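PDB 6H6X: 3-polyprenyl-4-hydroxybenzoate decarboxylase and related decarboxylases from Pelotomaculum thermopropionicum, which probably catalyses reversible decarboxylation of furan carboxylic acids as a UbiD-class enzyme, using prenylated FMN held with manganese and potassium. Local coordinates for residues 136-141 with 182-187; 147-152 with 168-173; 321-326 with 371-376. The protein carries 8 engineered substitutions. All coordinates share one frame; numbering follows the deposited sequence.

Interaction 1. Residues 136-141 with 182-187; sequences LIARDP and RPLEIA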
loop_
_atom_site.group_PDB
_atom_site.type_symbol
_atom_site.label_atom_id
_atom_site.label_comp_id
_atom_site.label_asym_id
_atom_site.label_seq_id
_atom_site.Cartn_x
_atom_site.Cartn_y
_atom_site.Cartn_z
ATOM N N LEU B 136 -13.104 -29.668 10.246
ATOM C CA LEU B 136 -14.226 -30.378 10.829
ATOM C C LEU B 136 -14.804 -31.285 9.737
ATOM O O LEU B 136 -15.315 -30.790 8.746
ATOM C CB LEU B 136 -15.293 -29.405 11.297
ATOM C CG LEU B 136 -16.403 -30.004 12.171
ATOM C CD1 LEU B 136 -16.990 -28.921 13.065
ATOM C CD2 LEU B 136 -17.483 -30.683 11.358
ATOM N N ILE B 137 -14.687 -32.601 9.922
ATOM C CA ILE B 137 -15.149 -33.590 8.968
ATOM C C ILE B 137 -16.465 -34.170 9.511
ATOM O O ILE B 137 -16.538 -34.584 10.654
ATOM C CB ILE B 137 -14.088 -34.680 8.788
ATOM C CG1 ILE B 137 -12.814 -34.069 8.283
ATOM C CG2 ILE B 137 -14.543 -35.759 7.809
ATOM C CD1 ILE B 137 -11.578 -34.821 8.716
ATOM N N ALA B 138 -17.493 -34.174 8.683
ATOM C CA ALA B 138 -18.782 -34.782 9.040
ATOM C C ALA B 138 -19.486 -35.415 7.823
ATOM O O ALA B 138 -19.139 -35.139 6.650
ATOM C CB ALA B 138 -19.665 -33.746 9.686
ATOM N N ARG B 139 -20.450 -36.291 8.108
ATOM C CA ARG B 139 -21.277 -36.892 7.055
ATOM C C ARG B 139 -22.749 -36.516 7.182
ATOM O O ARG B 139 -23.260 -36.360 8.282
ATOM C CB ARG B 139 -21.118 -38.410 7.031
ATOM C CG ARG B 139 -19.809 -38.864 6.399
ATOM C CD ARG B 139 -19.718 -40.386 6.228
ATOM N NE ARG B 139 -18.443 -40.768 5.596
ATOM C CZ ARG B 139 -18.218 -40.818 4.273
ATOM N NH1 ARG B 139 -19.169 -40.566 3.388
ATOM N NH2 ARG B 139 -17.016 -41.146 3.807
ATOM N N ASP B 140 -23.420 -36.396 6.037
ATOM C CA ASP B 140 -24.855 -36.120 5.985
ATOM C C ASP B 140 -25.552 -37.364 6.570
ATOM O O ASP B 140 -25.347 -38.495 6.107
ATOM C CB ASP B 140 -25.273 -35.844 4.532
ATOM C CG ASP B 140 -26.706 -35.320 4.392
ATOM O OD1 ASP B 140 -27.621 -35.992 4.887
ATOM O OD2 ASP B 140 -26.933 -34.263 3.747
ATOM N N PRO B 141 -26.329 -37.171 7.640
ATOM C CA PRO B 141 -26.936 -38.336 8.275
ATOM C C PRO B 141 -27.996 -39.086 7.412
ATOM O O PRO B 141 -28.282 -40.240 7.713
ATOM C CB PRO B 141 -27.528 -37.752 9.565
ATOM C CG PRO B 141 -27.833 -36.331 9.234
ATOM C CD PRO B 141 -26.791 -35.901 8.233
ATOM N N ARG B 182 -31.152 -36.727 17.091
ATOM C CA ARG B 182 -29.872 -37.456 17.211
ATOM C C ARG B 182 -28.655 -36.492 17.220
ATOM O O ARG B 182 -28.723 -35.408 16.680
ATOM C CB ARG B 182 -29.731 -38.400 16.011
ATOM C CG ARG B 182 -30.615 -39.640 16.003
ATOM C CD ARG B 182 -30.909 -40.071 14.562
ATOM N NE ARG B 182 -30.841 -41.526 14.370
ATOM C CZ ARG B 182 -31.854 -42.395 14.499
ATOM N NH1 ARG B 182 -33.078 -41.994 14.851
ATOM N NH2 ARG B 182 -31.637 -43.691 14.285
ATOM N N PRO B 183 -27.539 -36.873 17.849
ATOM C CA PRO B 183 -26.369 -36.023 17.633
ATOM C C PRO B 183 -25.786 -36.207 16.221
ATOM O O PRO B 183 -26.106 -37.188 15.554
ATOM C CB PRO B 183 -25.378 -36.478 18.712
ATOM C CG PRO B 183 -25.923 -37.735 19.302
ATOM C CD PRO B 183 -27.384 -37.776 18.997
ATOM N N LEU B 184 -25.001 -35.231 15.768
ATOM C CA LEU B 184 -24.200 -35.358 14.540
ATOM C C LEU B 184 -22.762 -35.659 14.919
ATOM O O LEU B 184 -22.116 -34.840 15.566
ATOM C CB LEU B 184 -24.257 -34.072 13.720
ATOM C CG LEU B 184 -23.466 -34.134 12.416
ATOM C CD1 LEU B 184 -24.169 -35.014 11.393
ATOM C CD2 LEU B 184 -23.296 -32.724 11.889
ATOM N N GLU B 185 -22.285 -36.829 14.528
ATOM C CA GLU B 185 -20.901 -37.240 14.768
ATOM C C GLU B 185 -19.938 -36.438 13.891
ATOM O O GLU B 185 -20.206 -36.229 12.712
ATOM C CB GLU B 185 -20.729 -38.732 14.443
ATOM C CG GLU B 185 -21.478 -39.666 15.381
ATOM C CD GLU B 185 -21.131 -41.140 15.183
ATOM O OE1 GLU B 185 -20.571 -41.540 14.123
ATOM O OE2 GLU B 185 -21.442 -41.922 16.111
ATOM N N ILE B 186 -18.835 -35.979 14.478
ATOM C CA ILE B 186 -17.829 -35.194 13.759
ATOM C C ILE B 186 -16.457 -35.580 14.182
ATOM O O ILE B 186 -16.253 -36.127 15.259
ATOM C CB ILE B 186 -17.971 -33.670 13.988
ATOM C CG1 ILE B 186 -17.620 -33.263 15.421
ATOM C CG2 ILE B 186 -19.379 -33.191 13.623
ATOM C CD1 ILE B 186 -17.649 -31.767 15.632
ATOM N N ALA B 187 -15.503 -35.248 13.339
ATOM C CA ALA B 187 -14.121 -35.233 13.746
ATOM C C ALA B 187 -13.399 -33.922 13.396
ATOM O O ALA B 187 -13.673 -33.297 12.375
ATOM C CB ALA B 187 -13.413 -36.426 13.119
#
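Ile137 and Ala187 form an antiparallel hydrogen-bonded pair. Ile137 N donates to Ala187 O at 2.7 Å, nearly straight at the proton (171°), and Ala187 N returns a bond to Ile137 O at 3.0 Å. Each of these oxygens also receives a CA-H contact: Leu136 CA lies 3.3 Å from Ala187 O, and Ile186 CA approaches Ile137 O in the same way.

The side chains of Leu136, Ala138, Leu184 and Ile186 make up the apolar part of the contact. Ile186 is its centre: CG2, anti to the carbonyl carbon while CG1 stands between that carbon and the backbone N (chi1 69°), touches Leu136 CD2 at 3.9 Å and Ala138 CB at 4.0 Å. Its CD1 meets Leu136 CD1, and the two branched chains cross obliquely. Further on the backbones move apart, and Leu184 still reaches across, its CD1 3.5 Å from Arg139 O and 4.2 Å from Pro141 CD.

In the next shell, Leu170 of helix 169-179 touches both Leu136 and Leu184, while Val232 touches Ile137 and Ala187 on the other face. Backbone bonds from Leu136 and Ala138 to strand 146-157, and from Leu184 and Ile186 to strand 240-246, make both strands interior members of the antiparallel sheet in the Rift-related, FMN-binding domain. The polar ends of Arg139 and Glu185 find partners outside the two strands: Arg139 bonds to Gly144 O and Glu233, Glu185 to Asp231 N.

The pairing thus rests on two straight backbone bonds, with aliphatic contacts on the face toward helix 169-179. Because Leu136 also touches His151, a prenylated FMN-binding residue, this apolar layer continues directly into the lining of the cofactor site.

Interaction 2. Residues 147-152 with 168-173; sequences NVSIHR and RHLWHF. With MN (manganese (II) ion), chain H; K (potassium ion), chain G; 4LU (1-deoxy-5-O-phosphono-1-(3,3,4,5-tetramethyl-9,11-dioxo-2,3,8,9,10,11-hexahydro-7H-quinolino[1,8-fg]pteridin-12-ium-7-y l)-D-ribitol), chain I.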
loop_
_atom_site.group_PDB
_atom_site.type_symbol
_atom_site.label_atom_id
_atom_site.label_comp_id
_atom_site.label_asym_id
_atom_site.label_seq_id
_atom_site.Cartn_x
_atom_site.Cartn_y
_atom_site.Cartn_z
ATOM N N ASN B 147 -18.427 -33.819 4.145
ATOM C CA ASN B 147 -18.056 -32.415 4.020
ATOM C C ASN B 147 -16.940 -32.043 5.014
ATOM O O ASN B 147 -16.885 -32.567 6.113
ATOM C CB ASN B 147 -19.285 -31.547 4.290
ATOM C CG ASN B 147 -19.116 -30.099 3.819
ATOM O OD1 ASN B 147 -19.261 -29.809 2.622
ATOM N ND2 ASN B 147 -18.843 -29.165 4.779
ATOM N N VAL B 148 -16.101 -31.090 4.621
ATOM C CA VAL B 148 -15.079 -30.532 5.471
ATOM C C VAL B 148 -15.244 -28.993 5.476
ATOM O O VAL B 148 -15.432 -28.391 4.441
ATOM C CB VAL B 148 -13.698 -30.892 4.936
ATOM C CG1 VAL B 148 -12.596 -30.433 5.875
ATOM C CG2 VAL B 148 -13.636 -32.391 4.611
ATOM N N SER B 149 -15.158 -28.392 6.651
ATOM C CA SER B 149 -15.129 -26.938 6.821
ATOM C C SER B 149 -14.337 -26.575 8.088
ATOM O O SER B 149 -14.028 -27.444 8.915
ATOM C CB SER B 149 -16.582 -26.394 6.932
ATOM O OG SER B 149 -17.391 -27.238 7.749
ATOM N N ILE B 150 -14.025 -25.287 8.240
ATOM C CA ILE B 150 -13.301 -24.828 9.419
ATOM C C ILE B 150 -14.221 -23.914 10.214
ATOM O O ILE B 150 -14.750 -22.937 9.678
ATOM C CB ILE B 150 -12.010 -24.069 9.031
ATOM C CG1 ILE B 150 -11.032 -25.030 8.376
ATOM C CG2 ILE B 150 -11.366 -23.409 10.271
ATOM C CD1 ILE B 150 -9.711 -24.376 7.983
ATOM N N HIS B 151 -14.354 -24.213 11.496
ATOM C CA HIS B 151 -15.213 -23.459 12.451
ATOM C C HIS B 151 -14.386 -23.113 13.668
ATOM O O HIS B 151 -13.546 -23.919 14.123
ATOM C CB HIS B 151 -16.441 -24.301 12.859
ATOM C CG HIS B 151 -17.237 -24.749 11.681
ATOM N ND1 HIS B 151 -18.319 -24.047 11.206
ATOM C CD2 HIS B 151 -17.022 -25.749 10.795
ATOM C CE1 HIS B 151 -18.763 -24.621 10.097
ATOM N NE2 HIS B 151 -17.983 -25.649 9.820
ATOM N N ARG B 152 -14.567 -21.895 14.180
ATOM C CA ARG B 152 -14.007 -21.565 15.475
ATOM C C ARG B 152 -14.700 -22.409 16.552
ATOM O O ARG B 152 -15.900 -22.655 16.483
ATOM C CB ARG B 152 -14.108 -20.081 15.759
ATOM C CG ARG B 152 -15.489 -19.590 16.123
ATOM C CD ARG B 152 -15.511 -18.076 16.212
ATOM N NE ARG B 152 -16.754 -17.614 16.825
ATOM C CZ ARG B 152 -17.433 -16.506 16.520
ATOM N NH1 ARG B 152 -17.042 -15.658 15.554
ATOM N NH2 ARG B 152 -18.547 -16.251 17.190
ATOM N N ARG B 168 -24.434 -23.049 5.947
ATOM C CA ARG B 168 -23.738 -23.633 4.782
ATOM C C ARG B 168 -23.909 -25.179 4.923
ATOM O O ARG B 168 -24.922 -25.633 5.455
ATOM C CB ARG B 168 -22.254 -23.195 4.738
ATOM C CG ARG B 168 -21.938 -21.710 4.491
ATOM C CD ARG B 168 -22.010 -21.294 3.016
ATOM N NE ARG B 168 -21.340 -22.232 2.092
ATOM C CZ ARG B 168 -21.792 -22.628 0.890
ATOM N NH1 ARG B 168 -22.939 -22.182 0.377
ATOM N NH2 ARG B 168 -21.072 -23.498 0.176
ATOM N N HIS B 169 -22.934 -25.999 4.523
ATOM C CA HIS B 169 -23.150 -27.447 4.496
ATOM C C HIS B 169 -23.243 -28.132 5.856
ATOM O O HIS B 169 -24.112 -28.968 6.051
ATOM C CB HIS B 169 -22.126 -28.137 3.594
ATOM C CG HIS B 169 -22.178 -27.650 2.180
ATOM N ND1 HIS B 169 -21.126 -27.772 1.307
ATOM C CD2 HIS B 169 -23.161 -27.004 1.497
ATOM C CE1 HIS B 169 -21.453 -27.235 0.146
ATOM N NE2 HIS B 169 -22.687 -26.767 0.230
ATOM N N LEU B 170 -22.363 -27.821 6.796
ATOM C CA LEU B 170 -22.434 -28.449 8.091
ATOM C C LEU B 170 -23.779 -28.162 8.775
ATOM O O LEU B 170 -24.351 -29.019 9.422
ATOM C CB LEU B 170 -21.300 -27.940 8.959
ATOM C CG LEU B 170 -21.263 -28.580 10.346
ATOM C CD1 LEU B 170 -21.120 -30.103 10.241
ATOM C CD2 LEU B 170 -20.141 -27.975 11.169
ATOM N N TRP B 171 -24.257 -26.932 8.650
ATOM C CA TRP B 171 -25.582 -26.552 9.160
ATOM C C TRP B 171 -26.711 -27.423 8.580
ATOM O O TRP B 171 -27.587 -27.891 9.311
ATOM C CB TRP B 171 -25.838 -25.085 8.838
ATOM C CG TRP B 171 -27.125 -24.568 9.367
ATOM C CD1 TRP B 171 -28.240 -24.246 8.642
ATOM C CD2 TRP B 171 -27.442 -24.309 10.740
ATOM N NE1 TRP B 171 -29.227 -23.812 9.480
ATOM C CE2 TRP B 171 -28.774 -23.825 10.772
ATOM C CE3 TRP B 171 -26.730 -24.429 11.948
ATOM C CZ2 TRP B 171 -29.423 -23.443 11.976
ATOM C CZ3 TRP B 171 -27.382 -24.060 13.160
ATOM C CH2 TRP B 171 -28.717 -23.570 13.152
ATOM N N HIS B 172 -26.665 -27.637 7.269
ATOM C CA HIS B 172 -27.598 -28.524 6.610
ATOM C C HIS B 172 -27.547 -29.911 7.245
ATOM O O HIS B 172 -28.593 -30.454 7.600
ATOM C CB HIS B 172 -27.323 -28.594 5.115
ATOM C CG HIS B 172 -28.451 -29.190 4.331
ATOM N ND1 HIS B 172 -28.363 -30.425 3.707
ATOM C CD2 HIS B 172 -29.709 -28.738 4.102
ATOM C CE1 HIS B 172 -29.511 -30.688 3.107
ATOM N NE2 HIS B 172 -30.350 -29.696 3.353
ATOM N N PHE B 173 -26.344 -30.461 7.439
ATOM C CA PHE B 173 -26.205 -31.775 8.076
ATOM C C PHE B 173 -26.737 -31.779 9.490
ATOM O O PHE B 173 -27.372 -32.743 9.893
ATOM C CB PHE B 173 -24.749 -32.216 8.192
ATOM C CG PHE B 173 -24.072 -32.545 6.897
ATOM C CD1 PHE B 173 -24.664 -32.318 5.655
ATOM C CD2 PHE B 173 -22.788 -33.043 6.940
ATOM C CE1 PHE B 173 -23.991 -32.597 4.482
ATOM C CE2 PHE B 173 -22.106 -33.348 5.774
ATOM C CZ PHE B 173 -22.702 -33.118 4.539
HETATM MN MN MN H . -18.840 -28.448 1.351
HETATM K K K G . -15.943 -26.297 2.581
HETATM C C9 4LU I . -12.586 -20.395 7.803
HETATM C C8 4LU I . -11.221 -20.252 8.192
HETATM C C7 4LU I . -10.843 -19.839 9.474
HETATM C C10 4LU I . -16.040 -20.230 9.281
HETATM C C6 4LU I . -11.928 -19.299 10.388
HETATM N N3 4LU I . -17.924 -20.763 11.270
HETATM C C2 4LU I . -18.226 -20.998 9.953
HETATM C C13 4LU I . -10.421 -18.320 12.435
HETATM C C5 4LU I . -11.727 -18.823 11.856
HETATM C C1 4LU I . -14.145 -18.378 11.958
HETATM O O2 4LU I . -19.365 -21.469 9.646
HETATM N N1 4LU I . -17.296 -20.747 8.983
HETATM C C4 4LU I . -16.718 -20.259 11.669
HETATM O O4 4LU I . -16.474 -20.074 12.889
HETATM C C4A 4LU I . -15.681 -19.954 10.621
HETATM N N5 4LU I . -14.374 -19.461 10.946
HETATM C C3 4LU I . -12.962 -18.441 12.596
HETATM C C12 4LU I . -11.663 -20.211 12.557
HETATM C C5A 4LU I . -13.310 -19.620 10.017
HETATM C C7M 4LU I . -9.367 -19.692 9.840
HETATM C C8M 4LU I . -10.218 -20.644 7.141
HETATM C C9A 4LU I . -13.671 -20.058 8.640
HETATM N N10 4LU I . -15.070 -20.011 8.269
HETATM C "C1'" 4LU I . -15.499 -20.249 6.892
HETATM C "C2'" 4LU I . -15.764 -21.713 6.469
HETATM O "O2'" 4LU I . -14.763 -22.631 6.921
HETATM C "C3'" 4LU I . -15.771 -21.758 4.949
HETATM O "O3'" 4LU I . -16.630 -20.731 4.447
HETATM C "C4'" 4LU I . -16.154 -23.142 4.416
HETATM O "O4'" 4LU I . -15.750 -23.381 3.034
HETATM C "C5'" 4LU I . -17.634 -23.482 4.488
HETATM O "O5'" 4LU I . -17.626 -24.808 3.917
HETATM P P 4LU I . -18.958 -25.535 3.333
HETATM O O2P 4LU I . -18.576 -26.996 3.036
HETATM O O3P 4LU I . -20.000 -25.489 4.488
HETATM O O1P 4LU I . -19.294 -24.745 2.067
HETATM O O HOH W 1 -19.749 -25.837 6.805
HETATM O O HOH W 2 -18.353 -26.499 0.050
#
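Asn147 and His169 meet at the manganese ion. Along Asn147, CB lies against the Phe173 ring, 3.7 Å from CE2. CG, anti to the backbone N (chi1 -164°), carries the amide to the cofactor phosphate. From there OD1 binds manganese at 1.9 Å, while ND2 donates to O2P of the prenylated FMN at 2.8 Å, with 144° at the proton. O2P is itself a manganese ligand, so the amide grips the metal and one of its other ligands together. His169 ND1 is a second protein ligand, 2.4 Å from manganese; it lies near OD1 without a hydrogen bond between them. Water 2 and Glu210 also bind the ion.

This is the cofactor phosphate site of the UbiD Rift-related domain, built from a sheet strand and the start of helix 169-179. His169 N, at that helix start, donates to O3P, and Arg168 NH2 reaches O1P at 2.9 Å. Val148 O binds the neighbouring potassium, to which O2P is also bound, making O2P a bridge between the two metals.

From the helix, Leu170 CD2 sits over one face of the His151 ring in a CH-pi contact, 3.8 Å from its centroid. Ser149 OG lies in the ring plane at the edge and shares a 2.7 Å hydrogen bond with NE2, while ND1 bonds to Leu164 O. An alanine at His151 would probably leave Ser149 OG and Leu164 O without this partner and open a gap beside Leu170. Arg152 N donates to cofactor O4 at 2.9 Å, and its guanidinium turns to Glu254 and Glu259.

Interaction 3. Residues 321-326 with 371-376; sequences NVHLTP and NIFDPE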
loop_
_atom_site.group_PDB
_atom_site.type_symbol
_atom_site.label_atom_id
_atom_site.label_comp_id
_atom_site.label_asym_id
_atom_site.label_seq_id
_atom_site.Cartn_x
_atom_site.Cartn_y
_atom_site.Cartn_z
ATOM N N ASN B 321 -6.360 -11.768 -14.962
ATOM C CA ASN B 321 -6.208 -12.139 -13.546
ATOM C C ASN B 321 -7.235 -11.466 -12.639
ATOM O O ASN B 321 -7.923 -10.514 -13.048
ATOM C CB ASN B 321 -4.798 -11.802 -13.073
ATOM C CG ASN B 321 -4.216 -12.871 -12.099
ATOM O OD1 ASN B 321 -4.922 -13.747 -11.492
ATOM N ND2 ASN B 321 -2.910 -12.815 -11.978
ATOM N N VAL B 322 -7.356 -11.989 -11.425
ATOM C CA VAL B 322 -8.221 -11.440 -10.381
ATOM C C VAL B 322 -7.465 -11.492 -9.057
ATOM O O VAL B 322 -6.575 -12.326 -8.878
ATOM C CB VAL B 322 -9.533 -12.207 -10.305
ATOM C CG1 VAL B 322 -10.205 -12.262 -11.685
ATOM C CG2 VAL B 322 -9.339 -13.620 -9.784
ATOM N N HIS B 323 -7.767 -10.540 -8.186
ATOM C CA HIS B 323 -7.204 -10.451 -6.848
ATOM C C HIS B 323 -8.291 -9.900 -5.880
ATOM O O HIS B 323 -8.888 -8.827 -6.106
ATOM C CB HIS B 323 -6.022 -9.515 -6.871
ATOM C CG HIS B 323 -5.337 -9.353 -5.556
ATOM N ND1 HIS B 323 -4.761 -8.166 -5.162
ATOM C CD2 HIS B 323 -5.088 -10.236 -4.563
ATOM C CE1 HIS B 323 -4.190 -8.323 -3.980
ATOM N NE2 HIS B 323 -4.365 -9.579 -3.597
ATOM N N LEU B 324 -8.547 -10.640 -4.823
ATOM C CA LEU B 324 -9.259 -10.138 -3.654
ATOM C C LEU B 324 -8.259 -9.558 -2.682
ATOM O O LEU B 324 -7.471 -10.287 -2.110
ATOM C CB LEU B 324 -10.088 -11.243 -3.013
ATOM C CG LEU B 324 -11.199 -11.758 -3.901
ATOM C CD1 LEU B 324 -11.815 -13.046 -3.367
ATOM C CD2 LEU B 324 -12.283 -10.693 -4.076
ATOM N N THR B 325 -8.263 -8.237 -2.516
ATOM C CA THR B 325 -7.229 -7.543 -1.749
ATOM C C THR B 325 -7.309 -7.769 -0.218
ATOM O O THR B 325 -8.383 -7.970 0.337
ATOM C CB THR B 325 -7.315 -5.993 -1.913
ATOM O OG1 THR B 325 -8.544 -5.495 -1.288
ATOM C CG2 THR B 325 -7.221 -5.594 -3.378
ATOM N N PRO B 326 -6.166 -7.721 0.451
ATOM C CA PRO B 326 -6.153 -7.899 1.907
ATOM C C PRO B 326 -6.909 -6.839 2.696
ATOM O O PRO B 326 -7.543 -7.181 3.698
ATOM C CB PRO B 326 -4.659 -7.873 2.285
ATOM C CG PRO B 326 -3.889 -7.684 0.999
ATOM C CD PRO B 326 -4.821 -7.815 -0.154
ATOM N N ASN B 371 -0.045 -4.208 -12.505
ATOM C CA ASN B 371 0.105 -5.298 -11.535
ATOM C C ASN B 371 -0.962 -5.085 -10.421
ATOM O O ASN B 371 -0.848 -4.183 -9.549
ATOM C CB ASN B 371 1.535 -5.294 -10.986
ATOM C CG ASN B 371 1.756 -6.294 -9.887
ATOM O OD1 ASN B 371 0.919 -7.175 -9.614
ATOM N ND2 ASN B 371 2.871 -6.131 -9.198
ATOM N N ILE B 372 -1.973 -5.916 -10.467
ATOM C CA ILE B 372 -3.091 -5.838 -9.582
ATOM C C ILE B 372 -2.807 -6.249 -8.161
ATOM O O ILE B 372 -3.641 -5.949 -7.271
ATOM C CB ILE B 372 -4.284 -6.654 -10.081
ATOM C CG1 ILE B 372 -3.979 -8.132 -10.106
ATOM C CG2 ILE B 372 -4.723 -6.164 -11.455
ATOM C CD1 ILE B 372 -5.180 -8.984 -10.270
ATOM N N PHE B 373 -1.659 -6.899 -7.939
ATOM C CA PHE B 373 -1.214 -7.268 -6.593
ATOM C C PHE B 373 -0.444 -6.164 -5.918
ATOM O O PHE B 373 -0.047 -6.338 -4.767
ATOM C CB PHE B 373 -0.370 -8.558 -6.610
ATOM C CG PHE B 373 -1.104 -9.703 -7.211
ATOM C CD1 PHE B 373 -2.098 -10.312 -6.492
ATOM C CD2 PHE B 373 -0.886 -10.081 -8.529
ATOM C CE1 PHE B 373 -2.846 -11.325 -7.047
ATOM C CE2 PHE B 373 -1.644 -11.074 -9.093
ATOM C CZ PHE B 373 -2.614 -11.715 -8.345
ATOM N N ASP B 374 -0.234 -5.049 -6.616
ATOM C CA ASP B 374 0.449 -3.871 -6.094
ATOM C C ASP B 374 -0.586 -2.759 -5.915
ATOM O O ASP B 374 -0.988 -2.114 -6.925
ATOM C CB ASP B 374 1.522 -3.435 -7.076
ATOM C CG ASP B 374 2.326 -2.260 -6.590
ATOM O OD1 ASP B 374 1.878 -1.549 -5.647
ATOM O OD2 ASP B 374 3.417 -2.060 -7.187
ATOM N N PRO B 375 -1.000 -2.491 -4.644
ATOM C CA PRO B 375 -2.090 -1.491 -4.432
ATOM C C PRO B 375 -1.729 -0.095 -4.952
ATOM O O PRO B 375 -2.599 0.613 -5.377
ATOM C CB PRO B 375 -2.342 -1.485 -2.888
ATOM C CG PRO B 375 -1.361 -2.466 -2.303
ATOM C CD PRO B 375 -0.505 -3.090 -3.385
ATOM N N GLU B 376 -0.458 0.292 -4.907
ATOM C CA GLU B 376 -0.070 1.622 -5.354
ATOM C C GLU B 376 -0.291 1.824 -6.900
ATOM O O GLU B 376 -0.613 2.924 -7.383
ATOM C CB GLU B 376 1.386 1.898 -4.986
ATOM C CG GLU B 376 1.768 3.373 -5.174
ATOM C CD GLU B 376 3.181 3.706 -4.625
ATOM O OE1 GLU B 376 3.759 2.946 -3.787
ATOM O OE2 GLU B 376 3.719 4.757 -5.025
#
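A type I beta turn from Asn371 to Asp374, leading into helix 375-385, presses Ile372 and Phe373 against Asn321 and His323 of strand 319-324, an outermost strand, within this chain, of the mixed sheet in the C-terminal domain. An Asx turn overlaps it, Asn371 OD1 accepting from Phe373 N, and Asp374 caps the helix through a weak bond from Glu376 N.

His323 is held from two directions. CG, anti to the backbone N (chi1 -179°), carries the ring out toward the turn, where ND1 donates to Ile372 O at 3.3 Å, a long bond with the donor above the carbonyl plane and 146° at the proton. Phe373 turns its edge to one face of the imidazole, with CD1 over the ring centre, centroids 4.6 Å apart and planes at 53°; Thr325 CA lies over the opposite face. Ile372 CD1 packs against the strand, 3.5 Å from His323 CB and 3.6 Å from Val322 C.

Beyond the turn, Glu376 OE2 forms a salt bridge with Arg294 of the second subunit. At the other end of the contact, Asn321 ND2 lies in the plane of the Phe373 ring at its edge, 3.6 Å from CE2.

Interactions 1 and 2 are neighbours in the Rift-related domain, their centres 9 Å apart. Strands 130-139 and 146-157 are adjacent in one antiparallel sheet, and helix 169-179 runs on to strand 184-190; along the chain, interaction 2 is nested inside the loop that interaction 1 closes. They touch through Leu136 N and Ser149 O and through Phe173 beside Arg139 and Asp140, which makes the strand pairing part of the framework around the cofactor. Interaction 3 follows later, in the C-terminal domain on the opposite side of the chain's centre. Its centre is about 30 Å from that of interaction 2 and 38 Å from that of interaction 1, and it lies beside the dimer partner.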